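Local coordinates for protein D-threo-3-hydroxyaspartate dehydratase (Delftia, PDB 3WQC) that catalyses the pyridoxal-phosphate-dependent removal of ammonia from D-threo-3-hydroxyaspartate to give oxaloacetate, and also acts on L-threo- and L-erythro-3-hydroxyaspartate and D-serine, at residues S227-L232 against R256-C261; A35-R40 against V243-Y248; V141-D146 against P160-I165; I118-A123 against H150-G155. One frame throughout, in Å; residues are numbered along the deposited sequence.

Contact 1. Residues S227-L232 against R256-C261. With PLP (pyridoxal-5'-phosphate), chain J.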
loop_
_atom_site.group_PDB
_atom_site.type_symbol
_atom_site.label_atom_id
_atom_site.label_comp_id
_atom_site.label_asym_id
_atom_site.label_seq_id
_atom_site.Cartn_x
_atom_site.Cartn_y
_atom_site.Cartn_z
ATOM N N SER B 227 12.005 8.373 -17.603
ATOM C CA SER B 227 11.688 8.257 -16.187
ATOM C C SER B 227 11.712 9.752 -15.790
ATOM O O SER B 227 12.278 10.587 -16.516
ATOM C CB SER B 227 12.747 7.449 -15.424
ATOM O OG SER B 227 14.016 8.128 -15.462
ATOM N N THR B 228 11.165 10.108 -14.632
ATOM C CA THR B 228 11.149 11.524 -14.260
ATOM C C THR B 228 12.611 12.034 -14.180
ATOM O O THR B 228 12.891 13.116 -14.685
ATOM C CB THR B 228 10.314 11.736 -12.950
ATOM O OG1 THR B 228 8.956 11.794 -13.367
ATOM C CG2 THR B 228 10.694 13.114 -12.318
ATOM N N PRO B 229 13.520 11.305 -13.486
ATOM C CA PRO B 229 14.894 11.915 -13.376
ATOM C C PRO B 229 15.559 12.125 -14.761
ATOM O O PRO B 229 16.242 13.136 -14.959
ATOM C CB PRO B 229 15.642 10.899 -12.529
ATOM C CG PRO B 229 14.509 10.196 -11.697
ATOM C CD PRO B 229 13.364 10.090 -12.657
ATOM N N THR B 230 15.456 11.129 -15.665
ATOM C CA THR B 230 16.137 11.295 -16.982
ATOM C C THR B 230 15.377 12.276 -17.841
ATOM O O THR B 230 15.996 12.970 -18.649
ATOM C CB THR B 230 16.313 9.979 -17.754
ATOM O OG1 THR B 230 15.048 9.274 -17.829
ATOM C CG2 THR B 230 17.328 9.101 -17.008
ATOM N N ALA B 231 14.048 12.390 -17.687
ATOM C CA ALA B 231 13.321 13.456 -18.450
ATOM C C ALA B 231 13.866 14.846 -18.123
ATOM O O ALA B 231 13.998 15.723 -18.991
ATOM C CB ALA B 231 11.816 13.435 -18.232
ATOM N N LEU B 232 14.115 15.051 -16.823
ATOM C CA LEU B 232 14.583 16.352 -16.326
ATOM C C LEU B 232 16.067 16.618 -16.549
ATOM O O LEU B 232 16.521 17.777 -16.531
ATOM C CB LEU B 232 14.227 16.512 -14.859
ATOM C CG LEU B 232 12.681 16.613 -14.642
ATOM C CD1 LEU B 232 12.346 16.516 -13.121
ATOM C CD2 LEU B 232 12.039 17.848 -15.297
ATOM N N ARG B 256 13.449 14.207 -4.353
ATOM C CA ARG B 256 14.244 15.266 -3.690
ATOM C C ARG B 256 15.678 14.735 -3.480
ATOM O O ARG B 256 16.686 15.444 -3.793
ATOM C CB ARG B 256 13.608 15.611 -2.335
ATOM C CG ARG B 256 14.367 16.723 -1.619
ATOM C CD ARG B 256 15.431 16.106 -0.690
ATOM N NE ARG B 256 15.983 17.091 0.240
ATOM C CZ ARG B 256 16.960 16.824 1.122
ATOM N NH1 ARG B 256 17.509 15.592 1.221
ATOM N NH2 ARG B 256 17.378 17.804 1.936
ATOM N N ASN B 257 15.846 13.490 -2.991
ATOM C CA ASN B 257 17.146 12.938 -2.756
ATOM C C ASN B 257 17.936 12.647 -4.057
ATOM O O ASN B 257 19.192 12.748 -4.066
ATOM C CB ASN B 257 17.083 11.694 -1.941
ATOM C CG ASN B 257 16.867 11.980 -0.466
ATOM O OD1 ASN B 257 17.215 13.086 0.006
ATOM N ND2 ASN B 257 16.432 10.959 0.295
ATOM N N ILE B 258 17.221 12.304 -5.137
ATOM C CA ILE B 258 17.882 12.094 -6.430
ATOM C C ILE B 258 18.427 13.448 -6.900
ATOM O O ILE B 258 19.477 13.478 -7.603
ATOM C CB ILE B 258 16.874 11.490 -7.478
ATOM C CG1 ILE B 258 16.694 10.023 -7.101
ATOM C CG2 ILE B 258 17.465 11.561 -8.936
ATOM C CD1 ILE B 258 15.411 9.452 -7.759
ATOM N N GLY B 259 17.742 14.539 -6.542
ATOM C CA GLY B 259 18.229 15.905 -6.784
ATOM C C GLY B 259 17.483 16.636 -7.853
ATOM O O GLY B 259 17.973 17.666 -8.321
ATOM N N VAL B 260 16.331 16.117 -8.273
ATOM C CA VAL B 260 15.577 16.711 -9.385
ATOM C C VAL B 260 14.437 17.592 -8.874
ATOM O O VAL B 260 13.744 18.241 -9.693
ATOM C CB VAL B 260 15.108 15.660 -10.383
ATOM C CG1 VAL B 260 16.371 14.950 -11.007
ATOM C CG2 VAL B 260 14.151 14.663 -9.722
ATOM N N CYS B 261 14.270 17.720 -7.534
ATOM C CA CYS B 261 13.311 18.704 -7.043
ATOM C C CYS B 261 13.795 19.036 -5.611
ATOM O O CYS B 261 14.692 18.382 -5.046
ATOM C CB CYS B 261 11.862 18.137 -6.987
ATOM S SG CYS B 261 11.617 16.828 -5.799
HETATM N N1 PLP J . 7.616 4.509 -18.233
HETATM C C2 PLP J . 7.338 3.312 -17.677
HETATM C C2A PLP J . 7.340 2.053 -18.514
HETATM C C3 PLP J . 7.022 3.256 -16.270
HETATM O O3 PLP J . 6.726 2.083 -15.732
HETATM C C4 PLP J . 7.046 4.487 -15.523
HETATM C C4A PLP J . 6.697 4.447 -14.141
HETATM C C5 PLP J . 7.350 5.705 -16.199
HETATM C C6 PLP J . 7.704 5.656 -17.555
HETATM C C5A PLP J . 7.394 7.020 -15.459
HETATM O O4P PLP J . 8.560 7.003 -14.513
HETATM P P PLP J . 8.566 8.108 -13.353
HETATM O O1P PLP J . 8.266 9.370 -14.072
HETATM O O2P PLP J . 9.965 8.052 -12.848
HETATM O O3P PLP J . 7.508 7.804 -12.374
#
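Val-260 packs against Pro-229 and Leu-232, joining the phosphate-binding helix start of the alanine-racemase-type TIM barrel to the residues that follow helix 253-258. That helix ends in a Schellman motif with Gly-259, at positive phi, as its C-prime residue, and Val-260 comes directly after it. Val-260 begins its contact at CB, which meets CD1 of Leu-232 at 4.0 Å. Its CG1, turned anti to the carbonyl carbon (chi1 -62°), reaches CA of Pro-229 at 4.1 Å. Two residues earlier, at the end of the helix, Ile-258 adds two methyls along the proline ring: CG2 lies 4.1 Å from CB of Pro-229, and CD1 of Ile-258 lies near CG of Pro-229. Pro-229 thus meets three methyls, two from Ile-258 and one from Val-260, while Leu-195 of helix 192-215 and Met-255 also pack on it. On the cofactor side the start of helix 228-233 grips the phosphate of pyridoxal-5'-phosphate, an arrangement in which the helix dipole would probably favour the negative charge. Thr-228 supplies two bonds to different oxygens. Its hydroxyl OG1 is 2.6 Å from O1P, and its backbone N reaches O2P at 3.0 Å in an almost perfectly straight bond, 179° at the hydrogen.

Contact 2. Residues A35-R40 against V243-Y248. With PLP (pyridoxal-5'-phosphate), chain J.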
loop_
_atom_site.group_PDB
_atom_site.type_symbol
_atom_site.label_atom_id
_atom_site.label_comp_id
_atom_site.label_asym_id
_atom_site.label_seq_id
_atom_site.Cartn_x
_atom_site.Cartn_y
_atom_site.Cartn_z
ATOM N N ALA B 35 3.741 22.416 -15.345
ATOM C CA ALA B 35 4.315 23.432 -16.301
ATOM C C ALA B 35 5.769 23.174 -16.511
ATOM O O ALA B 35 6.280 23.282 -17.649
ATOM C CB ALA B 35 4.164 24.802 -15.718
ATOM N N ARG B 36 6.504 22.866 -15.432
ATOM C CA ARG B 36 7.944 22.677 -15.554
ATOM C C ARG B 36 8.263 21.526 -16.568
ATOM O O ARG B 36 9.166 21.638 -17.434
ATOM C CB ARG B 36 8.635 22.392 -14.214
ATOM C CG ARG B 36 10.144 21.978 -14.300
ATOM C CD ARG B 36 10.683 21.656 -12.939
ATOM N NE ARG B 36 12.059 21.179 -13.003
ATOM C CZ ARG B 36 12.661 20.384 -12.090
ATOM N NH1 ARG B 36 12.031 20.072 -10.963
ATOM N NH2 ARG B 36 13.920 19.951 -12.264
ATOM N N MET B 37 7.579 20.407 -16.410
ATOM C CA MET B 37 7.854 19.270 -17.289
ATOM C C MET B 37 7.435 19.576 -18.686
ATOM O O MET B 37 8.217 19.267 -19.619
ATOM C CB MET B 37 7.126 18.003 -16.744
ATOM C CG MET B 37 7.447 16.722 -17.555
ATOM S SD MET B 37 9.195 16.201 -17.470
ATOM C CE MET B 37 9.301 15.500 -15.785
ATOM N N GLN B 38 6.234 20.106 -18.902
ATOM C CA GLN B 38 5.751 20.350 -20.257
ATOM C C GLN B 38 6.696 21.351 -20.924
ATOM O O GLN B 38 7.032 21.206 -22.126
ATOM C CB GLN B 38 4.320 20.897 -20.312
ATOM C CG GLN B 38 3.731 20.990 -21.735
ATOM C CD GLN B 38 3.634 19.620 -22.428
ATOM O OE1 GLN B 38 2.972 18.711 -21.929
ATOM N NE2 GLN B 38 4.272 19.455 -23.633
ATOM N N GLN B 39 7.117 22.415 -20.203
ATOM C CA GLN B 39 8.007 23.405 -20.827
ATOM C C GLN B 39 9.343 22.738 -21.245
ATOM O O GLN B 39 9.957 23.097 -22.262
ATOM C CB GLN B 39 8.288 24.570 -19.838
ATOM C CG GLN B 39 7.013 25.380 -19.705
ATOM C CD GLN B 39 6.990 26.365 -18.560
ATOM O OE1 GLN B 39 8.000 26.554 -17.814
ATOM N NE2 GLN B 39 5.811 27.033 -18.392
ATOM N N ARG B 40 9.866 21.842 -20.424
ATOM C CA ARG B 40 11.130 21.204 -20.738
ATOM C C ARG B 40 10.985 20.361 -21.999
ATOM O O ARG B 40 11.874 20.381 -22.906
ATOM C CB ARG B 40 11.689 20.368 -19.569
ATOM C CG ARG B 40 12.997 19.788 -20.002
ATOM C CD ARG B 40 13.708 19.224 -18.857
ATOM N NE ARG B 40 15.097 19.537 -18.999
ATOM C CZ ARG B 40 16.027 18.825 -19.644
ATOM N NH1 ARG B 40 17.247 19.399 -19.588
ATOM N NH2 ARG B 40 15.783 17.596 -20.299
ATOM N N VAL B 243 8.542 11.638 -24.578
ATOM C CA VAL B 243 9.044 11.253 -23.268
ATOM C C VAL B 243 7.850 10.934 -22.371
ATOM O O VAL B 243 6.832 11.620 -22.393
ATOM C CB VAL B 243 9.847 12.428 -22.675
ATOM C CG1 VAL B 243 10.195 12.271 -21.187
ATOM C CG2 VAL B 243 11.125 12.620 -23.484
ATOM N N ARG B 244 8.031 9.877 -21.564
ATOM C CA ARG B 244 7.035 9.460 -20.571
ATOM C C ARG B 244 7.614 9.791 -19.173
ATOM O O ARG B 244 8.746 9.405 -18.831
ATOM C CB ARG B 244 6.852 7.902 -20.652
ATOM C CG ARG B 244 6.454 7.513 -22.100
ATOM C CD ARG B 244 6.098 5.995 -22.180
ATOM N NE ARG B 244 7.039 5.200 -21.360
ATOM C CZ ARG B 244 8.345 5.012 -21.631
ATOM N NH1 ARG B 244 8.831 5.311 -22.856
ATOM N NH2 ARG B 244 9.168 4.501 -20.711
ATOM N N ALA B 245 6.805 10.441 -18.364
ATOM C CA ALA B 245 7.229 10.719 -16.954
ATOM C C ALA B 245 5.921 10.814 -16.178
ATOM O O ALA B 245 4.873 11.186 -16.737
ATOM C CB ALA B 245 7.926 12.091 -16.850
ATOM N N GLY B 246 5.980 10.356 -14.940
ATOM C CA GLY B 246 4.719 10.320 -14.127
ATOM C C GLY B 246 4.896 10.944 -12.753
ATOM O O GLY B 246 4.016 11.733 -12.354
ATOM N N VAL B 247 5.904 10.551 -11.972
ATOM C CA VAL B 247 5.918 10.939 -10.532
ATOM C C VAL B 247 6.108 12.440 -10.440
ATOM O O VAL B 247 5.709 13.021 -9.414
ATOM C CB VAL B 247 6.975 10.179 -9.718
ATOM C CG1 VAL B 247 8.433 10.582 -10.097
ATOM C CG2 VAL B 247 6.670 10.312 -8.222
ATOM N N TYR B 248 6.707 13.081 -11.442
ATOM C CA TYR B 248 6.943 14.543 -11.405
ATOM C C TYR B 248 5.680 15.338 -11.078
ATOM O O TYR B 248 5.800 16.496 -10.638
ATOM C CB TYR B 248 7.520 15.014 -12.779
ATOM C CG TYR B 248 6.396 15.181 -13.784
ATOM C CD1 TYR B 248 5.876 14.100 -14.525
ATOM C CD2 TYR B 248 5.797 16.459 -14.011
ATOM C CE1 TYR B 248 4.804 14.245 -15.390
ATOM C CE2 TYR B 248 4.714 16.591 -14.835
ATOM C CZ TYR B 248 4.246 15.538 -15.582
ATOM O OH TYR B 248 3.189 15.682 -16.445
HETATM N N1 PLP J . 7.616 4.509 -18.233
HETATM C C2 PLP J . 7.338 3.312 -17.677
HETATM C C2A PLP J . 7.340 2.053 -18.514
HETATM C C3 PLP J . 7.022 3.256 -16.270
HETATM O O3 PLP J . 6.726 2.083 -15.732
HETATM C C4 PLP J . 7.046 4.487 -15.523
HETATM C C4A PLP J . 6.697 4.447 -14.141
HETATM C C5 PLP J . 7.350 5.705 -16.199
HETATM C C6 PLP J . 7.704 5.656 -17.555
HETATM C C5A PLP J . 7.394 7.020 -15.459
HETATM O O4P PLP J . 8.560 7.003 -14.513
HETATM P P PLP J . 8.566 8.108 -13.353
HETATM O O1P PLP J . 8.266 9.370 -14.072
HETATM O O2P PLP J . 9.965 8.052 -12.848
HETATM O O3P PLP J . 7.508 7.804 -12.374
#
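Helix 27-44 brings Met-37 up to the loop that follows strand 242-243, where Met-37 and Tyr-248 have CA atoms 7.6 Å apart. The methionine is folded over one face of the tyrosine ring: CG leaves anti to the backbone N (chi1 -176°), and bends at the next two torsions bring the chain back over the ring. CG stands 3.8 Å above the ring centroid in a CH-pi contact, CB comes to 3.4 Å from CE2 of Tyr-248, and SD makes a more distant Met-aromatic contact over the same face. The terminal CE lies against CB of Tyr-248 and, at 3.8 Å, CB of Ala-245. A leucine in place of Tyr-248 would probably deprive the Met-37 chain of its flat support and leave its thioether freer to turn. The other side of this loop binds the cofactor. Gly-246 N donates to phosphate O1P at 2.6 Å, Val-247 N reaches O3P at 3.2 Å, and Arg-244 NH2 meets the pyridine N1 at 2.9 Å, with N1 in the guanidinium plane. The loop therefore lies between cofactor and helix 27-44, with Leu-48 of strand 47-48 against Met-37 and Tyr-248, and helix 228-233 contributing Leu-232 to Met-37 and Thr-228 to Ala-245.

Contact 3. Residues V141-D146 against P160-I165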
loop_
_atom_site.group_PDB
_atom_site.type_symbol
_atom_site.label_atom_id
_atom_site.label_comp_id
_atom_site.label_asym_id
_atom_site.label_seq_id
_atom_site.Cartn_x
_atom_site.Cartn_y
_atom_site.Cartn_z
ATOM N N VAL B 141 1.621 -2.406 -31.684
ATOM C CA VAL B 141 2.500 -2.995 -30.700
ATOM C C VAL B 141 3.844 -2.299 -30.831
ATOM O O VAL B 141 4.355 -2.088 -31.946
ATOM C CB VAL B 141 2.674 -4.516 -30.905
ATOM C CG1 VAL B 141 3.529 -5.133 -29.794
ATOM C CG2 VAL B 141 1.315 -5.216 -30.992
ATOM N N TRP B 142 4.395 -1.902 -29.665
ATOM C CA TRP B 142 5.753 -1.349 -29.610
ATOM C C TRP B 142 6.646 -2.360 -28.979
ATOM O O TRP B 142 6.208 -3.193 -28.158
ATOM C CB TRP B 142 5.805 -0.065 -28.793
ATOM C CG TRP B 142 4.942 1.041 -29.363
ATOM C CD1 TRP B 142 4.027 1.053 -30.426
ATOM C CD2 TRP B 142 4.876 2.376 -28.776
ATOM N NE1 TRP B 142 3.408 2.281 -30.516
ATOM C CE2 TRP B 142 3.888 3.125 -29.527
ATOM C CE3 TRP B 142 5.505 2.981 -27.667
ATOM C CZ2 TRP B 142 3.549 4.466 -29.188
ATOM C CZ3 TRP B 142 5.168 4.311 -27.314
ATOM C CH2 TRP B 142 4.199 5.036 -28.078
ATOM N N ILE B 143 7.953 -2.286 -29.282
ATOM C CA ILE B 143 8.915 -3.266 -28.718
ATOM C C ILE B 143 9.627 -2.578 -27.562
ATOM O O ILE B 143 10.214 -1.464 -27.731
ATOM C CB ILE B 143 9.911 -3.775 -29.773
ATOM C CG1 ILE B 143 9.096 -4.439 -30.942
ATOM C CG2 ILE B 143 10.929 -4.709 -29.080
ATOM C CD1 ILE B 143 10.002 -4.817 -32.134
ATOM N N GLU B 144 9.595 -3.190 -26.397
ATOM C CA GLU B 144 10.306 -2.621 -25.235
ATOM C C GLU B 144 11.817 -2.924 -25.270
ATOM O O GLU B 144 12.182 -4.088 -25.549
ATOM C CB GLU B 144 9.682 -3.146 -23.917
ATOM C CG GLU B 144 10.270 -2.418 -22.667
ATOM C CD GLU B 144 9.537 -2.667 -21.384
ATOM O OE1 GLU B 144 9.800 -1.850 -20.455
ATOM O OE2 GLU B 144 8.776 -3.666 -21.295
ATOM N N ILE B 145 12.654 -1.910 -25.008
ATOM C CA ILE B 145 14.101 -1.999 -25.131
ATOM C C ILE B 145 14.661 -1.883 -23.703
ATOM O O ILE B 145 14.246 -1.018 -22.916
ATOM C CB ILE B 145 14.626 -0.861 -26.013
ATOM C CG1 ILE B 145 13.911 -0.870 -27.383
ATOM C CG2 ILE B 145 16.168 -1.008 -26.159
ATOM C CD1 ILE B 145 13.993 -2.190 -28.152
ATOM N N ASP B 146 15.633 -2.717 -23.381
ATOM C CA ASP B 146 16.363 -2.661 -22.097
ATOM C C ASP B 146 17.626 -1.838 -22.394
ATOM O O ASP B 146 18.519 -2.271 -23.170
ATOM C CB ASP B 146 16.774 -4.078 -21.682
ATOM C CG ASP B 146 17.602 -4.098 -20.424
ATOM O OD1 ASP B 146 17.843 -3.006 -19.872
ATOM O OD2 ASP B 146 18.043 -5.209 -20.013
ATOM N N PRO B 160 19.424 -9.454 -33.667
ATOM C CA PRO B 160 18.682 -10.637 -34.153
ATOM C C PRO B 160 17.293 -10.768 -33.459
ATOM O O PRO B 160 16.292 -11.110 -34.130
ATOM C CB PRO B 160 19.639 -11.784 -33.826
ATOM C CG PRO B 160 21.020 -11.176 -33.897
ATOM C CD PRO B 160 20.777 -9.812 -33.197
ATOM N N LEU B 161 17.258 -10.534 -32.155
ATOM C CA LEU B 161 15.962 -10.719 -31.435
ATOM C C LEU B 161 15.034 -9.549 -31.782
ATOM O O LEU B 161 13.821 -9.757 -31.978
ATOM C CB LEU B 161 16.128 -10.801 -29.933
ATOM C CG LEU B 161 14.870 -10.859 -29.059
ATOM C CD1 LEU B 161 14.098 -12.113 -29.466
ATOM C CD2 LEU B 161 15.261 -10.931 -27.573
ATOM N N LEU B 162 15.561 -8.318 -31.882
ATOM C CA LEU B 162 14.728 -7.134 -32.313
ATOM C C LEU B 162 14.075 -7.466 -33.648
ATOM O O LEU B 162 12.866 -7.212 -33.844
ATOM C CB LEU B 162 15.548 -5.841 -32.556
ATOM C CG LEU B 162 15.923 -5.067 -31.432
ATOM C CD1 LEU B 162 16.856 -3.926 -31.926
ATOM C CD2 LEU B 162 14.626 -4.420 -30.832
ATOM N N LEU B 163 14.891 -7.928 -34.631
ATOM C CA LEU B 163 14.293 -8.188 -35.948
ATOM C C LEU B 163 13.254 -9.309 -35.888
ATOM O O LEU B 163 12.265 -9.314 -36.640
ATOM C CB LEU B 163 15.373 -8.477 -37.004
ATOM C CG LEU B 163 16.036 -7.227 -37.570
ATOM C CD1 LEU B 163 16.061 -5.947 -36.811
ATOM C CD2 LEU B 163 17.198 -7.564 -38.477
ATOM N N ALA B 164 13.607 -10.379 -35.101
ATOM C CA ALA B 164 12.680 -11.507 -35.051
ATOM C C ALA B 164 11.299 -11.070 -34.496
ATOM O O ALA B 164 10.245 -11.409 -35.018
ATOM C CB ALA B 164 13.255 -12.610 -34.127
ATOM N N ILE B 165 11.342 -10.216 -33.453
ATOM C CA ILE B 165 10.066 -9.720 -32.901
ATOM C C ILE B 165 9.404 -8.752 -33.878
ATOM O O ILE B 165 8.167 -8.864 -34.118
ATOM C CB ILE B 165 10.366 -8.999 -31.563
ATOM C CG1 ILE B 165 10.887 -10.021 -30.536
ATOM C CG2 ILE B 165 9.107 -8.272 -31.046
ATOM C CD1 ILE B 165 11.496 -9.301 -29.305
#
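Ile-143 and Ile-145 of strand 140-146 meet Leu-162 and Ile-165 of helix 159-171 in purely aliphatic packing between a barrel strand and the helix outside it. The two short segments run nearly antiparallel, at 166°, with their axes 10.1 Å apart. One set of contacts pairs isoleucine with isoleucine. CG2 of Ile-165 fits against the longer branch of Ile-143, 3.7 Å from CD1 and slightly farther from CG1. The second set converges on a single leucine methyl: CD2 of Leu-162 is approached by CD1 of Ile-145 at 3.5 Å and by CG2 of Ile-143 at 4.1 Å. Ile-145 gets there through its end, because chi2 at -56° folds CD1 toward the helix, and it crosses Leu-162 at about a right angle. The two branches of Ile-143 thus meet side chains of helix residues about one turn apart. An alanine at Ile-143 would probably open a gap between strand and helix and leave the Ile-165 CG2 methyl without its partner on strand 140-146. Val-154 of the short strand 154-155 also packs against Ile-143, Leu-162 and Ile-165, Val-119 of strand 114-119 touches Ile-165, and strand 175-180 adds Leu-176 against Ile-143 and Val-179 against Ile-145.

Contact 4. Residues I118-A123 against H150-G155. With PLP (pyridoxal-5'-phosphate), chain J.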
loop_
_atom_site.group_PDB
_atom_site.type_symbol
_atom_site.label_atom_id
_atom_site.label_comp_id
_atom_site.label_asym_id
_atom_site.label_seq_id
_atom_site.Cartn_x
_atom_site.Cartn_y
_atom_site.Cartn_z
ATOM N N ILE B 118 2.753 -3.426 -25.608
ATOM C CA ILE B 118 4.200 -3.564 -25.735
ATOM C C ILE B 118 4.557 -5.020 -25.537
ATOM O O ILE B 118 3.906 -5.771 -24.785
ATOM C CB ILE B 118 4.975 -2.631 -24.757
ATOM C CG1 ILE B 118 4.941 -3.125 -23.311
ATOM C CG2 ILE B 118 4.466 -1.175 -24.898
ATOM C CD1 ILE B 118 5.877 -2.295 -22.402
ATOM N N VAL B 119 5.650 -5.444 -26.190
ATOM C CA VAL B 119 6.195 -6.806 -26.013
ATOM C C VAL B 119 7.721 -6.714 -25.988
ATOM O O VAL B 119 8.319 -5.758 -26.514
ATOM C CB VAL B 119 5.760 -7.834 -27.113
ATOM C CG1 VAL B 119 4.238 -7.959 -27.117
ATOM C CG2 VAL B 119 6.287 -7.463 -28.487
ATOM N N ASP B 120 8.343 -7.815 -25.565
ATOM C CA ASP B 120 9.816 -7.966 -25.617
ATOM C C ASP B 120 10.247 -9.390 -25.943
ATOM O O ASP B 120 11.428 -9.735 -25.696
ATOM C CB ASP B 120 10.507 -7.451 -24.359
ATOM C CG ASP B 120 10.244 -8.280 -23.154
ATOM O OD1 ASP B 120 9.504 -9.285 -23.203
ATOM O OD2 ASP B 120 10.825 -7.953 -22.065
ATOM N N SER B 121 9.324 -10.178 -26.553
ATOM C CA SER B 121 9.646 -11.543 -26.829
ATOM C C SER B 121 8.941 -11.984 -28.124
ATOM O O SER B 121 7.885 -11.456 -28.468
ATOM C CB SER B 121 9.263 -12.475 -25.656
ATOM O OG SER B 121 7.844 -12.507 -25.495
ATOM N N VAL B 122 9.564 -12.971 -28.775
ATOM C CA VAL B 122 8.913 -13.560 -29.965
ATOM C C VAL B 122 7.588 -14.219 -29.543
ATOM O O VAL B 122 6.587 -14.099 -30.235
ATOM C CB VAL B 122 9.863 -14.573 -30.591
ATOM C CG1 VAL B 122 9.119 -15.312 -31.721
ATOM C CG2 VAL B 122 11.118 -13.865 -31.133
ATOM N N ALA B 123 7.560 -14.962 -28.403
ATOM C CA ALA B 123 6.294 -15.664 -28.024
ATOM C C ALA B 123 5.163 -14.649 -27.793
ATOM O O ALA B 123 4.023 -14.909 -28.216
ATOM C CB ALA B 123 6.481 -16.461 -26.767
ATOM N N HIS B 150 17.557 -2.471 -16.020
ATOM C CA HIS B 150 16.619 -2.277 -14.937
ATOM C C HIS B 150 15.585 -3.395 -14.821
ATOM O O HIS B 150 15.320 -3.859 -13.648
ATOM C CB HIS B 150 15.881 -0.902 -15.136
ATOM C CG HIS B 150 14.879 -0.598 -14.092
ATOM N ND1 HIS B 150 15.229 -0.379 -12.754
ATOM C CD2 HIS B 150 13.484 -0.338 -14.205
ATOM C CE1 HIS B 150 14.058 -0.095 -12.053
ATOM N NE2 HIS B 150 13.020 -0.055 -12.931
ATOM N N ARG B 151 14.929 -3.782 -15.937
ATOM C CA ARG B 151 13.687 -4.564 -15.790
ATOM C C ARG B 151 13.423 -5.264 -17.181
ATOM O O ARG B 151 14.194 -6.094 -17.526
ATOM C CB ARG B 151 12.487 -3.616 -15.445
ATOM C CG ARG B 151 11.213 -4.331 -14.944
ATOM C CD ARG B 151 10.340 -3.208 -14.401
ATOM N NE ARG B 151 9.820 -2.297 -15.409
ATOM C CZ ARG B 151 9.230 -1.086 -15.128
ATOM N NH1 ARG B 151 9.240 -0.608 -13.861
ATOM N NH2 ARG B 151 8.609 -0.397 -16.099
ATOM N N SER B 152 12.313 -5.040 -17.897
ATOM C CA SER B 152 11.959 -5.777 -19.119
ATOM C C SER B 152 12.655 -5.176 -20.333
ATOM O O SER B 152 13.400 -4.127 -20.272
ATOM C CB SER B 152 10.446 -5.625 -19.365
ATOM O OG SER B 152 9.708 -6.183 -18.266
ATOM N N GLY B 153 12.573 -5.887 -21.469
ATOM C CA GLY B 153 13.079 -5.279 -22.687
ATOM C C GLY B 153 14.142 -6.120 -23.397
ATOM O O GLY B 153 14.955 -6.855 -22.819
ATOM N N VAL B 154 14.116 -5.974 -24.718
ATOM C CA VAL B 154 15.152 -6.563 -25.586
ATOM C C VAL B 154 16.407 -5.721 -25.418
ATOM O O VAL B 154 16.318 -4.439 -25.474
ATOM C CB VAL B 154 14.642 -6.462 -27.067
ATOM C CG1 VAL B 154 15.706 -7.048 -28.013
ATOM C CG2 VAL B 154 13.293 -7.145 -27.197
ATOM N N GLY B 155 17.584 -6.325 -25.356
ATOM C CA GLY B 155 18.783 -5.457 -25.351
ATOM C C GLY B 155 18.899 -4.579 -26.583
ATOM O O GLY B 155 18.587 -5.014 -27.730
HETATM N N1 PLP J . 7.616 4.509 -18.233
HETATM C C2 PLP J . 7.338 3.312 -17.677
HETATM C C2A PLP J . 7.340 2.053 -18.514
HETATM C C3 PLP J . 7.022 3.256 -16.270
HETATM O O3 PLP J . 6.726 2.083 -15.732
HETATM C C4 PLP J . 7.046 4.487 -15.523
HETATM C C4A PLP J . 6.697 4.447 -14.141
HETATM C C5 PLP J . 7.350 5.705 -16.199
HETATM C C6 PLP J . 7.704 5.656 -17.555
HETATM C C5A PLP J . 7.394 7.020 -15.459
HETATM O O4P PLP J . 8.560 7.003 -14.513
HETATM P P PLP J . 8.566 8.108 -13.353
HETATM O O1P PLP J . 8.266 9.370 -14.072
HETATM O O2P PLP J . 9.965 8.052 -12.848
HETATM O O3P PLP J . 7.508 7.804 -12.374
HETATM O O HOH W 1 8.762 -8.662 -19.790
#
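Asp-120 lays its CB and carboxylate against the backbone of Gly-153, CB coming 3.8 Å from the glycine CA, where two loops at strand ends of the TIM barrel meet. With CG placed between the backbone N and the carbonyl carbon (chi1 69°), OD2 is directed at Gly-153 N and accepts a hydrogen bond of 2.8 Å, 148° at the hydrogen, through its anti lone pair. The same oxygen has CB of Ser-152 nearby and accepts a second, longer bond, 3.2 Å, from a water that is also bonded to Ser-152 OG. OD2 is therefore gripped by two donors, which ties the turn after strand 114-119 to the loop leading into strand 154-155. Gly-153 has a positive phi, at which a side chain would be jammed against the carbonyl O of Ser-152. Beyond it, CG2 of Val-154 rests 3.5 Å from the carbonyl O of Asp-120. Gln-278 of the second subunit bonds to the carbonyl oxygens of Arg-151 and Gly-153, so the loop also lies at the interface with the second subunit of the crystal assembly. Arg-151 carries the loop to the active site: bent at chi3, its chain brings NH2 to 3.1 Å from the phenolic O3 of the cofactor, with an angle of 162° at the hydrogen.

The four contacts, in or beside the TIM barrel, form two groups. Contacts 1 and 2, centres about 10 Å apart, interlock: Thr-228 OG1 pairs with Tyr-248 N and Arg-36 NH1 with Val-260 O, so helix 228-233 and the 243-248 loop hold the phosphate, with helix 27-44 packed behind the loop. Contacts 3 and 4, centres about 7 Å apart, share the parallel sheet, strand 140-146 pairing along one edge with 114-119 and then 154-155. The groups' centres lie 25 to 28 Å apart. Along the chain contact 2 spans contacts 3 and 4, whose segments alternate; contact 1 follows both and alternates with contact 2. Contacts 1 and 2 bind the cofactor phosphate, contact 2 also N1, and contact 4 O3.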